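Local atomic coordinates of multicopper oxidase type 1 (PDB entry 3G5W), a protein that binds copper ions in blue-copper (type 1) and multinuclear sites and probably works as a laccase-like two-domain oxidoreductase. Residues F25-Q30 against M100-H105; L54-H59 against N109-M114; H80-E83 against T87-Y90; F295-S300 against K311-E316. All blocks are in the same frame, centred on the assembly; numbering follows the deposited sequence.

Contact 1. Residues F25-Q30 against M100-H105. With CU (copper (II) ion), chain G; C2O (Cu-O-Cu linkage), chain K.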
loop_
_atom_site.group_PDB
_atom_site.type_symbol
_atom_site.label_atom_id
_atom_site.label_comp_id
_atom_site.label_asym_id
_atom_site.label_seq_id
_atom_site.Cartn_x
_atom_site.Cartn_y
_atom_site.Cartn_z
ATOM N N PHE A 25 3.584 9.111 -26.121
ATOM C CA PHE A 25 3.402 10.523 -26.436
ATOM C C PHE A 25 4.397 11.286 -25.575
ATOM O O PHE A 25 4.076 11.737 -24.474
ATOM C CB PHE A 25 1.961 10.986 -26.150
ATOM C CG PHE A 25 0.896 10.025 -26.627
ATOM C CD1 PHE A 25 0.965 9.448 -27.889
ATOM C CD2 PHE A 25 -0.191 9.716 -25.814
ATOM C CE1 PHE A 25 -0.019 8.563 -28.328
ATOM C CE2 PHE A 25 -1.188 8.831 -26.252
ATOM C CZ PHE A 25 -1.091 8.253 -27.506
ATOM N N ALA A 26 5.611 11.431 -26.093
ATOM C CA ALA A 26 6.758 11.819 -25.286
ATOM C C ALA A 26 7.069 13.307 -25.330
ATOM O O ALA A 26 7.142 13.916 -26.407
ATOM C CB ALA A 26 7.972 11.016 -25.721
ATOM N N PHE A 27 7.283 13.887 -24.154
ATOM C CA PHE A 27 7.748 15.263 -24.070
ATOM C C PHE A 27 9.179 15.353 -24.621
ATOM O O PHE A 27 10.075 14.629 -24.169
ATOM C CB PHE A 27 7.654 15.789 -22.636
ATOM C CG PHE A 27 6.245 15.810 -22.084
ATOM C CD1 PHE A 27 5.306 16.715 -22.570
ATOM C CD2 PHE A 27 5.862 14.928 -21.077
ATOM C CE1 PHE A 27 3.998 16.732 -22.071
ATOM C CE2 PHE A 27 4.559 14.945 -20.559
ATOM C CZ PHE A 27 3.627 15.847 -21.057
ATOM N N ASN A 28 9.365 16.224 -25.612
ATOM C CA ASN A 28 10.628 16.360 -26.361
ATOM C C ASN A 28 11.148 15.030 -26.912
ATOM O O ASN A 28 12.360 14.818 -27.016
ATOM C CB ASN A 28 11.707 17.075 -25.522
ATOM C CG ASN A 28 11.542 18.590 -25.497
ATOM O OD1 ASN A 28 10.625 19.147 -26.100
ATOM N ND2 ASN A 28 12.443 19.270 -24.785
ATOM N N GLY A 29 10.223 14.136 -27.263
ATOM C CA GLY A 29 10.558 12.833 -27.834
ATOM C C GLY A 29 11.379 11.901 -26.949
ATOM O O GLY A 29 12.049 11.005 -27.459
ATOM N N GLN A 30 11.314 12.100 -25.630
ATOM C CA GLN A 30 12.041 11.260 -24.677
ATOM C C GLN A 30 11.170 10.796 -23.515
ATOM O O GLN A 30 10.227 11.490 -23.127
ATOM C CB GLN A 30 13.289 11.975 -24.138
ATOM C CG GLN A 30 13.015 13.200 -23.290
ATOM C CD GLN A 30 14.267 13.714 -22.620
ATOM O OE1 GLN A 30 14.567 13.359 -21.476
ATOM N NE2 GLN A 30 15.020 14.529 -23.335
ATOM N N MET A 100 9.585 16.817 -7.110
ATOM C CA MET A 100 8.263 16.907 -7.712
ATOM C C MET A 100 8.317 16.245 -9.090
ATOM O O MET A 100 9.362 15.744 -9.509
ATOM C CB MET A 100 7.797 18.365 -7.795
ATOM C CG MET A 100 8.069 19.209 -6.534
ATOM S SD MET A 100 7.390 18.530 -4.999
ATOM C CE MET A 100 7.676 19.900 -3.880
ATOM N N TRP A 101 7.192 16.229 -9.790
ATOM C CA TRP A 101 7.172 15.683 -11.136
ATOM C C TRP A 101 6.059 16.297 -11.956
ATOM O O TRP A 101 5.229 17.048 -11.432
ATOM C CB TRP A 101 7.114 14.142 -11.124
ATOM C CG TRP A 101 5.866 13.520 -10.551
ATOM C CD1 TRP A 101 5.315 13.756 -9.327
ATOM C CD2 TRP A 101 5.047 12.511 -11.168
ATOM N NE1 TRP A 101 4.202 12.972 -9.147
ATOM C CE2 TRP A 101 4.011 12.200 -10.260
ATOM C CE3 TRP A 101 5.093 11.840 -12.396
ATOM C CZ2 TRP A 101 3.017 11.253 -10.545
ATOM C CZ3 TRP A 101 4.106 10.895 -12.682
ATOM C CH2 TRP A 101 3.082 10.610 -11.755
ATOM N N TYR A 102 6.074 16.011 -13.252
ATOM C CA TYR A 102 5.050 16.513 -14.132
ATOM C C TYR A 102 4.571 15.424 -15.058
ATOM O O TYR A 102 5.319 14.517 -15.419
ATOM C CB TYR A 102 5.505 17.758 -14.894
ATOM C CG TYR A 102 6.669 17.600 -15.852
ATOM C CD1 TYR A 102 7.984 17.680 -15.401
ATOM C CD2 TYR A 102 6.449 17.448 -17.226
ATOM C CE1 TYR A 102 9.054 17.568 -16.281
ATOM C CE2 TYR A 102 7.511 17.332 -18.119
ATOM C CZ TYR A 102 8.813 17.399 -17.639
ATOM O OH TYR A 102 9.871 17.311 -18.524
ATOM N N HIS A 103 3.299 15.507 -15.405
ATOM C CA HIS A 103 2.678 14.507 -16.247
ATOM C C HIS A 103 1.428 15.061 -16.902
ATOM O O HIS A 103 0.873 16.075 -16.464
ATOM C CB HIS A 103 2.361 13.224 -15.447
ATOM C CG HIS A 103 1.466 13.433 -14.261
ATOM N ND1 HIS A 103 0.092 13.485 -14.362
ATOM C CD2 HIS A 103 1.746 13.539 -12.939
ATOM C CE1 HIS A 103 -0.434 13.641 -13.159
ATOM N NE2 HIS A 103 0.548 13.679 -12.280
ATOM N N CYS A 104 0.989 14.387 -17.954
ATOM C CA CYS A 104 -0.269 14.729 -18.590
ATOM C C CYS A 104 -1.407 14.420 -17.626
ATOM O O CYS A 104 -1.280 13.520 -16.800
ATOM C CB CYS A 104 -0.443 13.906 -19.856
ATOM S SG CYS A 104 -1.831 14.459 -20.849
ATOM N N HIS A 105 -2.509 15.160 -17.727
ATOM C CA HIS A 105 -3.686 14.888 -16.901
ATOM C C HIS A 105 -4.926 14.559 -17.744
ATOM O O HIS A 105 -6.052 14.608 -17.241
ATOM C CB HIS A 105 -3.975 16.053 -15.954
ATOM C CG HIS A 105 -4.406 15.631 -14.578
ATOM N ND1 HIS A 105 -5.549 14.893 -14.345
ATOM C CD2 HIS A 105 -3.840 15.839 -13.364
ATOM C CE1 HIS A 105 -5.671 14.670 -13.047
ATOM N NE2 HIS A 105 -4.645 15.229 -12.431
HETATM CU CU CU G . -1.913 13.167 -22.560
HETATM CU CU2 C2O K . -4.434 15.324 -10.324
HETATM CU CU3 C2O K . 0.269 13.539 -10.249
HETATM O O1 C2O K . -2.656 14.471 -10.472
#

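Contact 2. Residues L54-H59 against N109-M114. With CU (copper (II) ion), chain G; C1O (Cu-O linkage), chain L.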
loop_
_atom_site.group_PDB
_atom_site.type_symbol
_atom_site.label_atom_id
_atom_site.label_comp_id
_atom_site.label_asym_id
_atom_site.label_seq_id
_atom_site.Cartn_x
_atom_site.Cartn_y
_atom_site.Cartn_z
ATOM N N LEU A 54 -3.821 13.608 -30.405
ATOM C CA LEU A 54 -4.724 13.559 -29.253
ATOM C C LEU A 54 -4.488 14.771 -28.346
ATOM O O LEU A 54 -3.407 15.371 -28.389
ATOM C CB LEU A 54 -4.546 12.242 -28.477
ATOM C CG LEU A 54 -4.877 10.935 -29.218
ATOM C CD1 LEU A 54 -4.371 9.730 -28.438
ATOM C CD2 LEU A 54 -6.377 10.796 -29.508
ATOM N N PRO A 55 -5.499 15.151 -27.536
ATOM C CA PRO A 55 -5.315 16.278 -26.620
ATOM C C PRO A 55 -4.521 15.880 -25.376
ATOM O O PRO A 55 -4.557 14.718 -24.956
ATOM C CB PRO A 55 -6.744 16.666 -26.248
ATOM C CG PRO A 55 -7.512 15.395 -26.357
ATOM C CD PRO A 55 -6.853 14.573 -27.434
ATOM N N HIS A 56 -3.801 16.850 -24.812
ATOM C CA HIS A 56 -2.944 16.631 -23.656
ATOM C C HIS A 56 -2.933 17.884 -22.786
ATOM O O HIS A 56 -3.450 18.936 -23.185
ATOM C CB HIS A 56 -1.498 16.323 -24.085
ATOM C CG HIS A 56 -1.357 15.154 -25.014
ATOM N ND1 HIS A 56 -1.579 13.854 -24.619
ATOM C CD2 HIS A 56 -0.971 15.092 -26.313
ATOM C CE1 HIS A 56 -1.363 13.042 -25.639
ATOM N NE2 HIS A 56 -0.993 13.768 -26.680
ATOM N N THR A 57 -2.350 17.757 -21.592
ATOM C CA THR A 57 -2.012 18.891 -20.732
ATOM C C THR A 57 -0.698 18.567 -20.037
ATOM O O THR A 57 -0.138 17.491 -20.235
ATOM C CB THR A 57 -3.072 19.147 -19.612
ATOM O OG1 THR A 57 -3.188 17.981 -18.788
ATOM C CG2 THR A 57 -4.443 19.505 -20.186
ATOM N N ILE A 58 -0.196 19.498 -19.230
ATOM C CA ILE A 58 0.834 19.153 -18.258
ATOM C C ILE A 58 0.421 19.650 -16.890
ATOM O O ILE A 58 0.206 20.850 -16.677
ATOM C CB ILE A 58 2.235 19.696 -18.591
ATOM C CG1 ILE A 58 2.694 19.233 -19.971
ATOM C CG2 ILE A 58 3.250 19.226 -17.514
ATOM C CD1 ILE A 58 4.096 19.679 -20.321
ATOM N N HIS A 59 0.319 18.708 -15.958
ATOM C CA HIS A 59 0.078 19.035 -14.576
ATOM C C HIS A 59 1.401 18.968 -13.818
ATOM O O HIS A 59 2.188 18.044 -14.004
ATOM C CB HIS A 59 -0.957 18.081 -13.970
ATOM C CG HIS A 59 -1.009 18.140 -12.481
ATOM N ND1 HIS A 59 -1.268 19.306 -11.793
ATOM C CD2 HIS A 59 -0.802 17.185 -11.543
ATOM C CE1 HIS A 59 -1.240 19.061 -10.495
ATOM N NE2 HIS A 59 -0.944 17.786 -10.318
ATOM N N ASN A 109 -5.343 7.040 -17.076
ATOM C CA ASN A 109 -5.338 5.576 -17.125
ATOM C C ASN A 109 -4.601 5.001 -18.340
ATOM O O ASN A 109 -4.094 3.876 -18.284
ATOM C CB ASN A 109 -6.768 5.026 -17.054
ATOM C CG ASN A 109 -7.664 5.584 -18.139
ATOM O OD1 ASN A 109 -7.872 6.794 -18.224
ATOM N ND2 ASN A 109 -8.218 4.698 -18.970
ATOM N N GLU A 110 -4.553 5.772 -19.428
ATOM C CA GLU A 110 -3.720 5.439 -20.589
ATOM C C GLU A 110 -2.455 6.306 -20.695
ATOM O O GLU A 110 -1.346 5.778 -20.791
ATOM C CB GLU A 110 -4.510 5.531 -21.904
ATOM C CG GLU A 110 -3.701 5.032 -23.120
ATOM C CD GLU A 110 -4.153 5.622 -24.456
ATOM O OE1 GLU A 110 -5.301 6.106 -24.547
ATOM O OE2 GLU A 110 -3.348 5.605 -25.419
ATOM N N HIS A 111 -2.633 7.627 -20.691
ATOM C CA HIS A 111 -1.551 8.563 -21.037
ATOM C C HIS A 111 -0.372 8.530 -20.066
ATOM O O HIS A 111 0.787 8.512 -20.494
ATOM C CB HIS A 111 -2.086 9.998 -21.185
ATOM C CG HIS A 111 -2.936 10.213 -22.407
ATOM N ND1 HIS A 111 -3.000 11.422 -23.065
ATOM C CD2 HIS A 111 -3.744 9.370 -23.093
ATOM C CE1 HIS A 111 -3.829 11.322 -24.090
ATOM N NE2 HIS A 111 -4.286 10.082 -24.135
ATOM N N VAL A 112 -0.665 8.516 -18.767
ATOM C CA VAL A 112 0.394 8.469 -17.752
ATOM C C VAL A 112 0.874 7.029 -17.551
ATOM O O VAL A 112 2.069 6.753 -17.647
ATOM C CB VAL A 112 -0.038 9.116 -16.399
ATOM C CG1 VAL A 112 1.116 9.104 -15.394
ATOM C CG2 VAL A 112 -0.493 10.537 -16.616
ATOM N N THR A 113 -0.063 6.117 -17.294
ATOM C CA THR A 113 0.264 4.706 -17.059
ATOM C C THR A 113 1.121 4.069 -18.162
ATOM O O THR A 113 2.120 3.404 -17.859
ATOM C CB THR A 113 -1.012 3.857 -16.824
ATOM O OG1 THR A 113 -1.769 4.423 -15.745
ATOM C CG2 THR A 113 -0.663 2.403 -16.492
ATOM N N MET A 114 0.755 4.280 -19.429
ATOM C CA MET A 114 1.424 3.555 -20.519
ATOM C C MET A 114 1.832 4.349 -21.769
ATOM O O MET A 114 2.197 3.751 -22.781
ATOM C CB MET A 114 0.610 2.316 -20.913
ATOM C CG MET A 114 -0.762 2.604 -21.536
ATOM S SD MET A 114 -1.776 1.106 -21.672
ATOM C CE MET A 114 -2.298 0.875 -19.964
HETATM CU CU CU G . -1.913 13.167 -22.560
HETATM CU CU4 C1O L . -1.199 16.969 -8.509
HETATM O O3 C1O L . -0.188 19.007 -7.069
#

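Contact 3. Residues H80-E83 against T87-Y90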
loop_
_atom_site.group_PDB
_atom_site.type_symbol
_atom_site.label_atom_id
_atom_site.label_comp_id
_atom_site.label_asym_id
_atom_site.label_seq_id
_atom_site.Cartn_x
_atom_site.Cartn_y
_atom_site.Cartn_z
ATOM N N HIS A 80 -8.994 24.319 -21.087
ATOM C CA HIS A 80 -9.304 23.415 -22.185
ATOM C C HIS A 80 -8.010 22.652 -22.469
ATOM O O HIS A 80 -6.929 23.238 -22.409
ATOM C CB HIS A 80 -9.685 24.194 -23.443
ATOM C CG HIS A 80 -10.943 24.994 -23.314
ATOM N ND1 HIS A 80 -12.195 24.415 -23.309
ATOM C CD2 HIS A 80 -11.144 26.329 -23.211
ATOM C CE1 HIS A 80 -13.113 25.358 -23.199
ATOM N NE2 HIS A 80 -12.501 26.528 -23.132
ATOM N N ALA A 81 -8.121 21.368 -22.797
ATOM C CA ALA A 81 -6.961 20.558 -23.179
ATOM C C ALA A 81 -6.220 21.185 -24.361
ATOM O O ALA A 81 -6.819 21.921 -25.150
ATOM C CB ALA A 81 -7.396 19.148 -23.516
ATOM N N ILE A 82 -4.918 20.914 -24.465
ATOM C CA ILE A 82 -4.119 21.394 -25.593
ATOM C C ILE A 82 -4.409 20.522 -26.810
ATOM O O ILE A 82 -4.016 19.352 -26.850
ATOM C CB ILE A 82 -2.592 21.366 -25.301
ATOM C CG1 ILE A 82 -2.275 21.999 -23.942
ATOM C CG2 ILE A 82 -1.814 22.071 -26.432
ATOM C CD1 ILE A 82 -0.844 21.744 -23.465
ATOM N N GLU A 83 -5.095 21.095 -27.798
ATOM C CA GLU A 83 -5.471 20.353 -28.995
ATOM C C GLU A 83 -4.262 20.175 -29.914
ATOM O O GLU A 83 -3.301 20.951 -29.827
ATOM C CB GLU A 83 -6.632 21.045 -29.732
ATOM C CG GLU A 83 -7.979 21.021 -28.991
ATOM C CD GLU A 83 -8.501 19.613 -28.692
ATOM O OE1 GLU A 83 -8.253 18.679 -29.487
ATOM O OE2 GLU A 83 -9.176 19.437 -27.652
ATOM N N THR A 87 -0.276 25.478 -29.014
ATOM C CA THR A 87 0.730 25.730 -27.980
ATOM C C THR A 87 0.072 26.411 -26.779
ATOM O O THR A 87 -0.662 27.400 -26.932
ATOM C CB THR A 87 1.897 26.603 -28.527
ATOM O OG1 THR A 87 2.493 25.953 -29.654
ATOM C CG2 THR A 87 2.979 26.836 -27.464
ATOM N N PHE A 88 0.326 25.868 -25.590
ATOM C CA PHE A 88 -0.215 26.407 -24.348
ATOM C C PHE A 88 0.952 26.754 -23.427
ATOM O O PHE A 88 1.924 26.012 -23.342
ATOM C CB PHE A 88 -1.142 25.368 -23.704
ATOM C CG PHE A 88 -1.922 25.871 -22.517
ATOM C CD1 PHE A 88 -1.371 25.843 -21.238
ATOM C CD2 PHE A 88 -3.233 26.329 -22.671
ATOM C CE1 PHE A 88 -2.092 26.295 -20.133
ATOM C CE2 PHE A 88 -3.969 26.780 -21.573
ATOM C CZ PHE A 88 -3.397 26.764 -20.295
ATOM N N THR A 89 0.855 27.886 -22.745
ATOM C CA THR A 89 1.927 28.339 -21.874
ATOM C C THR A 89 1.553 28.245 -20.393
ATOM O O THR A 89 0.545 28.810 -19.957
ATOM C CB THR A 89 2.364 29.770 -22.243
ATOM O OG1 THR A 89 2.930 29.759 -23.566
ATOM C CG2 THR A 89 3.395 30.301 -21.259
ATOM N N TYR A 90 2.381 27.529 -19.634
ATOM C CA TYR A 90 2.244 27.446 -18.177
ATOM C C TYR A 90 3.192 28.421 -17.493
ATOM O O TYR A 90 4.360 28.523 -17.879
ATOM C CB TYR A 90 2.524 26.015 -17.698
ATOM C CG TYR A 90 1.540 25.005 -18.244
ATOM C CD1 TYR A 90 0.339 24.747 -17.579
ATOM C CD2 TYR A 90 1.803 24.316 -19.418
ATOM C CE1 TYR A 90 -0.568 23.821 -18.072
ATOM C CE2 TYR A 90 0.888 23.391 -19.930
ATOM C CZ TYR A 90 -0.289 23.152 -19.246
ATOM O OH TYR A 90 -1.197 22.254 -19.743
#

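Contact 4. Residues F295-S300 against K311-E316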
loop_
_atom_site.group_PDB
_atom_site.type_symbol
_atom_site.label_atom_id
_atom_site.label_comp_id
_atom_site.label_asym_id
_atom_site.label_seq_id
_atom_site.Cartn_x
_atom_site.Cartn_y
_atom_site.Cartn_z
ATOM N N PHE A 295 21.656 7.888 -16.671
ATOM C CA PHE A 295 20.417 7.107 -16.737
ATOM C C PHE A 295 19.453 7.420 -15.576
ATOM O O PHE A 295 18.246 7.141 -15.658
ATOM C CB PHE A 295 20.714 5.602 -16.808
ATOM C CG PHE A 295 19.471 4.749 -16.829
ATOM C CD1 PHE A 295 19.030 4.104 -15.667
ATOM C CD2 PHE A 295 18.718 4.625 -17.993
ATOM C CE1 PHE A 295 17.871 3.337 -15.669
ATOM C CE2 PHE A 295 17.553 3.861 -18.007
ATOM C CZ PHE A 295 17.125 3.216 -16.838
ATOM N N TYR A 296 19.989 7.993 -14.499
ATOM C CA TYR A 296 19.163 8.464 -13.379
ATOM C C TYR A 296 19.242 9.985 -13.275
ATOM O O TYR A 296 18.934 10.565 -12.232
ATOM C CB TYR A 296 19.581 7.786 -12.057
ATOM C CG TYR A 296 19.556 6.279 -12.141
ATOM C CD1 TYR A 296 18.353 5.579 -12.041
ATOM C CD2 TYR A 296 20.729 5.550 -12.340
ATOM C CE1 TYR A 296 18.312 4.195 -12.140
ATOM C CE2 TYR A 296 20.698 4.163 -12.443
ATOM C CZ TYR A 296 19.484 3.496 -12.340
ATOM O OH TYR A 296 19.429 2.134 -12.438
ATOM N N TYR A 297 19.638 10.627 -14.377
ATOM C CA TYR A 297 19.861 12.072 -14.422
ATOM C C TYR A 297 20.928 12.513 -13.419
ATOM O O TYR A 297 20.979 13.682 -13.045
ATOM C CB TYR A 297 18.561 12.857 -14.171
ATOM C CG TYR A 297 17.685 13.072 -15.385
ATOM C CD1 TYR A 297 18.203 13.633 -16.560
ATOM C CD2 TYR A 297 16.340 12.744 -15.354
ATOM C CE1 TYR A 297 17.389 13.849 -17.677
ATOM C CE2 TYR A 297 15.511 12.952 -16.466
ATOM C CZ TYR A 297 16.047 13.505 -17.621
ATOM O OH TYR A 297 15.243 13.708 -18.722
ATOM N N GLU A 298 21.785 11.583 -13.000
ATOM C CA GLU A 298 22.780 11.877 -11.969
ATOM C C GLU A 298 23.873 12.835 -12.459
ATOM O O GLU A 298 24.466 13.558 -11.656
ATOM C CB GLU A 298 23.377 10.582 -11.383
ATOM C CG GLU A 298 24.461 9.917 -12.220
ATOM C CD GLU A 298 23.930 9.011 -13.335
ATOM O OE1 GLU A 298 24.772 8.414 -14.037
ATOM O OE2 GLU A 298 22.694 8.887 -13.512
ATOM N N GLU A 299 24.141 12.837 -13.767
ATOM C CA GLU A 299 25.094 13.799 -14.341
ATOM C C GLU A 299 24.430 15.145 -14.645
ATOM O O GLU A 299 25.016 16.198 -14.385
ATOM C CB GLU A 299 25.787 13.239 -15.587
ATOM C CG GLU A 299 26.593 11.942 -15.354
ATOM C CD GLU A 299 27.680 12.096 -14.288
ATOM O OE1 GLU A 299 27.773 11.219 -13.397
ATOM O OE2 GLU A 299 28.434 13.091 -14.333
ATOM N N SER A 300 23.208 15.116 -15.183
ATOM C CA SER A 300 22.489 16.360 -15.486
ATOM C C SER A 300 22.168 17.186 -14.237
ATOM O O SER A 300 22.183 18.420 -14.292
ATOM C CB SER A 300 21.212 16.097 -16.297
ATOM O OG SER A 300 21.514 15.665 -17.616
ATOM N N LYS A 311 19.864 12.323 -24.677
ATOM C CA LYS A 311 19.857 11.304 -25.726
ATOM C C LYS A 311 19.702 9.899 -25.142
ATOM O O LYS A 311 19.304 8.973 -25.845
ATOM C CB LYS A 311 21.129 11.392 -26.581
ATOM C CG LYS A 311 21.243 12.664 -27.424
ATOM C CD LYS A 311 22.519 12.634 -28.271
ATOM C CE LYS A 311 22.761 13.953 -29.001
ATOM N NZ LYS A 311 22.123 13.985 -30.350
ATOM N N VAL A 312 20.016 9.743 -23.857
ATOM C CA VAL A 312 19.816 8.474 -23.153
ATOM C C VAL A 312 18.337 8.046 -23.162
ATOM O O VAL A 312 18.030 6.862 -23.325
ATOM C CB VAL A 312 20.340 8.544 -21.692
ATOM C CG1 VAL A 312 20.037 7.241 -20.924
ATOM C CG2 VAL A 312 21.847 8.858 -21.669
ATOM N N PHE A 313 17.438 9.018 -23.001
ATOM C CA PHE A 313 15.996 8.754 -22.905
ATOM C C PHE A 313 15.218 8.963 -24.211
ATOM O O PHE A 313 14.015 8.686 -24.273
ATOM C CB PHE A 313 15.375 9.613 -21.800
ATOM C CG PHE A 313 15.987 9.399 -20.452
ATOM C CD1 PHE A 313 16.145 8.114 -19.938
ATOM C CD2 PHE A 313 16.386 10.483 -19.681
ATOM C CE1 PHE A 313 16.712 7.908 -18.679
ATOM C CE2 PHE A 313 16.955 10.287 -18.414
ATOM C CZ PHE A 313 17.113 8.993 -17.917
ATOM N N LYS A 314 15.900 9.463 -25.238
ATOM C CA LYS A 314 15.252 9.789 -26.502
ATOM C C LYS A 314 14.828 8.536 -27.262
ATOM O O LYS A 314 15.597 7.577 -27.376
ATOM C CB LYS A 314 16.170 10.656 -27.369
ATOM C CG LYS A 314 15.465 11.260 -28.565
ATOM C CD LYS A 314 16.225 12.441 -29.137
ATOM C CE LYS A 314 15.523 12.980 -30.373
ATOM N NZ LYS A 314 14.195 13.576 -30.029
ATOM N N GLY A 315 13.602 8.550 -27.776
ATOM C CA GLY A 315 13.106 7.447 -28.590
ATOM C C GLY A 315 13.238 7.747 -30.074
ATOM O O GLY A 315 13.984 8.653 -30.472
ATOM N N GLU A 316 12.520 6.979 -30.889
ATOM C CA GLU A 316 12.488 7.193 -32.330
ATOM C C GLU A 316 11.129 7.758 -32.732
ATOM O O GLU A 316 10.093 7.228 -32.318
ATOM C CB GLU A 316 12.763 5.884 -33.074
ATOM C CG GLU A 316 14.193 5.360 -32.907
ATOM C CD GLU A 316 14.323 3.859 -33.153
ATOM O OE1 GLU A 316 13.317 3.125 -32.991
ATOM O OE2 GLU A 316 15.446 3.408 -33.496
#

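Contact 1. Residues F25-Q30 against M100-H105
F27 and Y102 meet inside the first cupredoxin domain, where the end of strand 20-27 faces strand 98-103 across the β-sandwich. The two backbones stay well apart, F27 CA and H103 CA being 9.4 Å from each other, and the F27 ring reaches between them. The two side chains run past one another in opposing directions, with ring planes inclined at 55° and centroids 5.8 Å apart. The nearest carbons are F27 CD2 and Y102 CE2, 4.2 Å apart, with CE2 lying over one face of the F27 ring. With CG of Y102 between the backbone N and the carbonyl carbon (chi1 63°), the phenol reaches across towards F27, and its OH is hydrogen-bonded to the P34 carbonyl. The edge of the F27 ring points to backbone just beyond the strand, F27 CZ approaching C104 N at 4.3 Å.

The contact illustrates how a hydrophobic core can back a chain of copper ligands. C104 SG binds the type 1 copper at 2.1 Å, while H103 and H105 on either side of it reach the Cu-O-Cu linkage, whose coppers are also held by histidines of the second subunit. W101 lies against H103, whose CD2 sits over one indole face. The histidine is tied to its neighbour: H103 ND1 donates to C104 O at 2.8 Å, nearly straight at 172° and in the imidazole plane.

Contact 2. Residues L54-H59 against N109-M114
This is a metal-bridged contact at the type 1 (blue) copper site of the first cupredoxin domain, joining the loop before strand 59-61 to helix 108-114. H56 ND1 binds the copper at 2.2 Å and H111 ND1 at 2.1 Å. The two side chains cross at about a right angle, and the imidazoles approach edge against edge, planes at 54°. Their ND1 atoms are 3.2 Å from each other, yet share no hydrogen bond, since both nitrogens are bound to the copper. In both residues CG stands anti to the carbonyl carbon (chi1 -56° for H56 and -71° for H111), which brings the imidazoles together at the copper. P55 O lies at the edge of the H111 ring, 3.6 Å from H111 CE1, and is buried here without a hydrogen-bond partner in the model; L54 CD1 approaches the same imidazole obliquely. C104 SG is the third close ligand, and M117 also belongs to the site. At its far nitrogen H56 is hydrogen-bonded to T52 OG1, which helps fix the ring's rotation. With both ND1 atoms engaged by copper, the polar link between loop and helix runs through the metal, without a direct hydrogen bond.

Contact 3. Residues H80-E83 against T87-Y90
The loop 80-83 runs beside the start of strand 87-93 with no hydrogen bond between them, their closest CA atoms being those of I82 and F88, 6.5 Å apart. It is a short-range contact within the first cupredoxin domain: the chain turns back over the three residues between the segments and enters a strand that pairs antiparallel with strand 43-50.

I82 carries the contact. With CG1 anti to the carbonyl carbon (chi1 -48°), its longer branch extends towards the strand and crosses the F88 side chain at about a right angle. There I82 CG1 and CD1 both lie 3.6 Å from F88 CB, at the base of the phenylalanine, while the F88 ring meets the isoleucine only obliquely. Y90 comes from the opposite direction, bringing its hydroxyl end alongside I82 CD1. The two aromatic residues of the strand also touch each other, F88 CD1 lying over one face of the Y90 ring towards its rim.

As an example of apolar packing close to a metal centre, the contact places I82 near H56 of the blue copper site. I82 also packs on V48 and N50 of strand 43-50. The Y90 hydroxyl is hydrogen-bonded to Q79 NE2 and to I58 N, and this polar end still touches the aliphatic chain, with I82 CD1 3.8 Å from Y90 OH.

Contact 4. Residues F295-S300 against K311-E316
An aromatic cluster of F295, Y297 and F313 joins two loops of the C-terminal region, those on either side of strand 306-308, an edge strand of a cupredoxin sheet. F313 enters between the other two. Its edge is directed at the face of Y297 in an edge-to-face (T-shaped) pair, planes at 68° and centroids 4.9 Å apart, with F313 CE2 only 3.4 Å from Y297 CZ. Against F295 the same ring is oblique, planes at 51°, and the closest approach is F295 CD2 to F313 CE1 at 3.9 Å. Because CG of F295 lies anti to the backbone N (chi1 178°), its ring swings beside its own carbonyl and meets V312 as well, F295 CD2 touching V312 CG1 at 4.1 Å near the plane of the ring.

The polar groups are satisfied elsewhere: Y297 OH is hydrogen-bonded to A33 O, and F295 O accepts a bond from N170 ND2. Y296 N donates to E298 OE2 at 3.0 Å, spanning Y297. No copper ligand takes part, and the cluster shows how aromatic rings can join a near-terminal segment to an earlier loop. At the rim of F313, CZ comes to 3.1 Å from F295 O, in the plane of the ring.

Contacts 1, 2 and 3 lie close together in the first cupredoxin domain, while contact 4 is remote from contacts 2 and 3, with centres about 21 and 26 Å away. Contacts 1 and 2, with centres about 8 Å apart, share the type 1 copper and are joined by H103 O to H59 N at 2.7 Å, a probable hydrogen bond. Both also reach the second subunit, whose histidines help bind the multinuclear copper groups. Contact 3 flanks contact 2: H56 O and I82 N are 2.8 Å apart, another probable hydrogen bond, and the I82 side chain is about 9 Å from the copper. Contact 4 adjoins contact 1 through a backbone hydrogen bond between G29 O and G315 N (2.9 Å).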